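Local structure of putative hexose oxidase (Nonomuraea sp. ATCC 39727, 5AWV) at residues N121-E126 and R241-P246. The protein probably uses covalently bound FAD to oxidise sugar groups of glycopeptide antibiotics such as teicoplanin. Sequence-based numbering, arbitrary orientation.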
loop_
_atom_site.group_PDB
_atom_site.type_symbol
_atom_site.label_atom_id
_atom_site.label_comp_id
_atom_site.label_asym_id
_atom_site.label_seq_id
_atom_site.Cartn_x
_atom_site.Cartn_y
_atom_site.Cartn_z
ATOM N N ASN A 121 -3.697 -23.144 -6.572
ATOM C CA ASN A 121 -2.620 -23.559 -5.656
ATOM C C ASN A 121 -1.870 -22.265 -5.205
ATOM O O ASN A 121 -0.640 -22.165 -5.260
ATOM C CB ASN A 121 -1.671 -24.615 -6.287
ATOM C CG ASN A 121 -0.735 -25.215 -5.308
ATOM O OD1 ASN A 121 0.428 -25.583 -5.633
ATOM N ND2 ASN A 121 -1.204 -25.420 -4.137
ATOM N N ALA A 122 -2.662 -21.343 -4.678
ATOM C CA ALA A 122 -2.159 -20.025 -4.219
ATOM C C ALA A 122 -3.154 -19.474 -3.232
ATOM O O ALA A 122 -4.281 -19.899 -3.189
ATOM C CB ALA A 122 -2.049 -19.065 -5.405
ATOM N N PHE A 123 -2.715 -18.467 -2.490
ATOM C CA PHE A 123 -3.587 -17.681 -1.625
ATOM C C PHE A 123 -4.306 -16.593 -2.328
ATOM O O PHE A 123 -3.712 -15.745 -2.957
ATOM C CB PHE A 123 -2.769 -17.099 -0.486
ATOM C CG PHE A 123 -2.309 -18.107 0.466
ATOM C CD1 PHE A 123 -3.129 -18.536 1.477
ATOM C CD2 PHE A 123 -1.078 -18.661 0.348
ATOM C CE1 PHE A 123 -2.690 -19.455 2.380
ATOM C CE2 PHE A 123 -0.668 -19.576 1.217
ATOM C CZ PHE A 123 -1.441 -19.983 2.254
ATOM N N LEU A 124 -5.609 -16.629 -2.269
ATOM C CA LEU A 124 -6.504 -15.619 -2.785
ATOM C C LEU A 124 -6.603 -14.534 -1.682
ATOM O O LEU A 124 -6.942 -14.850 -0.471
ATOM C CB LEU A 124 -7.890 -16.251 -2.989
ATOM C CG LEU A 124 -8.956 -15.486 -3.763
ATOM C CD1 LEU A 124 -10.283 -16.208 -3.970
ATOM C CD2 LEU A 124 -9.361 -14.236 -3.123
ATOM N N ILE A 125 -6.310 -13.292 -2.056
ATOM C CA ILE A 125 -6.455 -12.106 -1.161
ATOM C C ILE A 125 -7.191 -11.076 -1.938
ATOM O O ILE A 125 -6.757 -10.595 -3.026
ATOM C CB ILE A 125 -5.102 -11.576 -0.715
ATOM C CG1 ILE A 125 -4.293 -12.718 -0.069
ATOM C CG2 ILE A 125 -5.239 -10.487 0.326
ATOM C CD1 ILE A 125 -2.937 -12.319 0.406
ATOM N N GLU A 126 -8.347 -10.710 -1.410
ATOM C CA GLU A 126 -9.185 -9.691 -2.009
ATOM C C GLU A 126 -8.751 -8.278 -1.628
ATOM O O GLU A 126 -8.137 -8.121 -0.583
ATOM C CB GLU A 126 -10.682 -9.950 -1.690
ATOM C CG GLU A 126 -11.227 -11.029 -2.580
ATOM C CD GLU A 126 -12.697 -11.327 -2.389
ATOM O OE1 GLU A 126 -13.260 -10.984 -1.349
ATOM O OE2 GLU A 126 -13.273 -11.950 -3.308
ATOM N N ARG A 241 3.785 -23.915 2.799
ATOM C CA ARG A 241 5.024 -23.646 2.029
ATOM C C ARG A 241 4.827 -22.628 0.883
ATOM O O ARG A 241 5.763 -22.265 0.185
ATOM C CB ARG A 241 5.619 -25.001 1.502
ATOM C CG ARG A 241 6.332 -25.754 2.621
ATOM C CD ARG A 241 6.636 -27.225 2.384
ATOM N NE ARG A 241 7.364 -27.607 1.163
ATOM C CZ ARG A 241 8.600 -27.223 0.804
ATOM N NH1 ARG A 241 9.297 -26.355 1.526
ATOM N NH2 ARG A 241 9.120 -27.682 -0.339
ATOM N N LEU A 242 3.600 -22.158 0.674
ATOM C CA LEU A 242 3.309 -21.408 -0.536
ATOM C C LEU A 242 3.576 -19.923 -0.370
ATOM O O LEU A 242 3.576 -19.225 -1.367
ATOM C CB LEU A 242 1.863 -21.597 -1.018
ATOM C CG LEU A 242 1.645 -22.985 -1.625
ATOM C CD1 LEU A 242 0.159 -23.167 -1.794
ATOM C CD2 LEU A 242 2.425 -23.093 -2.929
ATOM N N LEU A 243 3.855 -19.455 0.855
ATOM C CA LEU A 243 4.326 -18.051 1.091
ATOM C C LEU A 243 5.432 -18.062 2.122
ATOM O O LEU A 243 5.587 -19.068 2.813
ATOM C CB LEU A 243 3.187 -17.144 1.572
ATOM C CG LEU A 243 2.286 -16.711 0.427
ATOM C CD1 LEU A 243 1.061 -16.037 0.971
ATOM C CD2 LEU A 243 2.941 -15.870 -0.670
ATOM N N PRO A 244 6.200 -16.973 2.226
ATOM C CA PRO A 244 7.309 -16.900 3.221
ATOM C C PRO A 244 6.846 -17.125 4.662
ATOM O O PRO A 244 5.739 -16.754 5.026
ATOM C CB PRO A 244 7.788 -15.475 3.092
ATOM C CG PRO A 244 7.485 -15.130 1.667
ATOM C CD PRO A 244 6.193 -15.781 1.341
ATOM N N LYS A 245 7.656 -17.843 5.417
ATOM C CA LYS A 245 7.371 -18.099 6.782
ATOM C C LYS A 245 7.917 -16.935 7.597
ATOM O O LYS A 245 9.089 -16.654 7.464
ATOM C CB LYS A 245 8.062 -19.392 7.201
ATOM C CG LYS A 245 7.786 -19.785 8.678
ATOM C CD LYS A 245 8.421 -21.136 9.092
ATOM C CE LYS A 245 8.291 -22.248 8.017
ATOM N NZ LYS A 245 7.401 -23.440 8.293
ATOM N N PRO A 246 7.070 -16.219 8.381
ATOM C CA PRO A 246 7.696 -15.116 9.155
ATOM C C PRO A 246 8.659 -15.644 10.249
ATOM O O PRO A 246 8.613 -16.818 10.642
ATOM C CB PRO A 246 6.480 -14.400 9.802
ATOM C CG PRO A 246 5.543 -15.528 10.059
ATOM C CD PRO A 246 5.691 -16.457 8.840
#
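L242 and the ring of F123 carry this buried, largely apolar contact, with L242 linking F123 to N121. L243 drives its CD1 methyl obliquely against the ring on its CD2-CE2 side, 3.4 Å from F123 CD2, a tight fit for two carbons. One atom further out, F123 CE2 lies 3.9 Å from L242 CB. F123, L242 and L243 all leave the backbone toward the facing segment. L242 then carries on to N121, crossing that side chain at about a right angle: its CD1 rests 3.5 Å from N121 ND2 and 3.7 Å from N121 O. The amide is directed there by chi1 of -170°, CG anti to the backbone N, while the backbone is set by a G1 beta bulge in which N121 and A122 together face D117, N121 being left-handed (phi 47°, psi 55°). The bulge starts strand 122-125 in the antiparallel sheet of the FAD-binding domain; 241-246 belongs to the connection between strand 223-229 of that sheet and strand 249-257 of the seven-stranded one. Polar groups beside the leucine are satisfied elsewhere: N121 O accepts from R230 NH1, and ND2 makes a weak hydrogen bond to Y116 OH. Backbone bonding of F123 to M229 and of L242 to V231 sets the two segments in place, and helix 131-142 packs over both, with W142 edge-to-face on F123 and L138 touching F123 and L243.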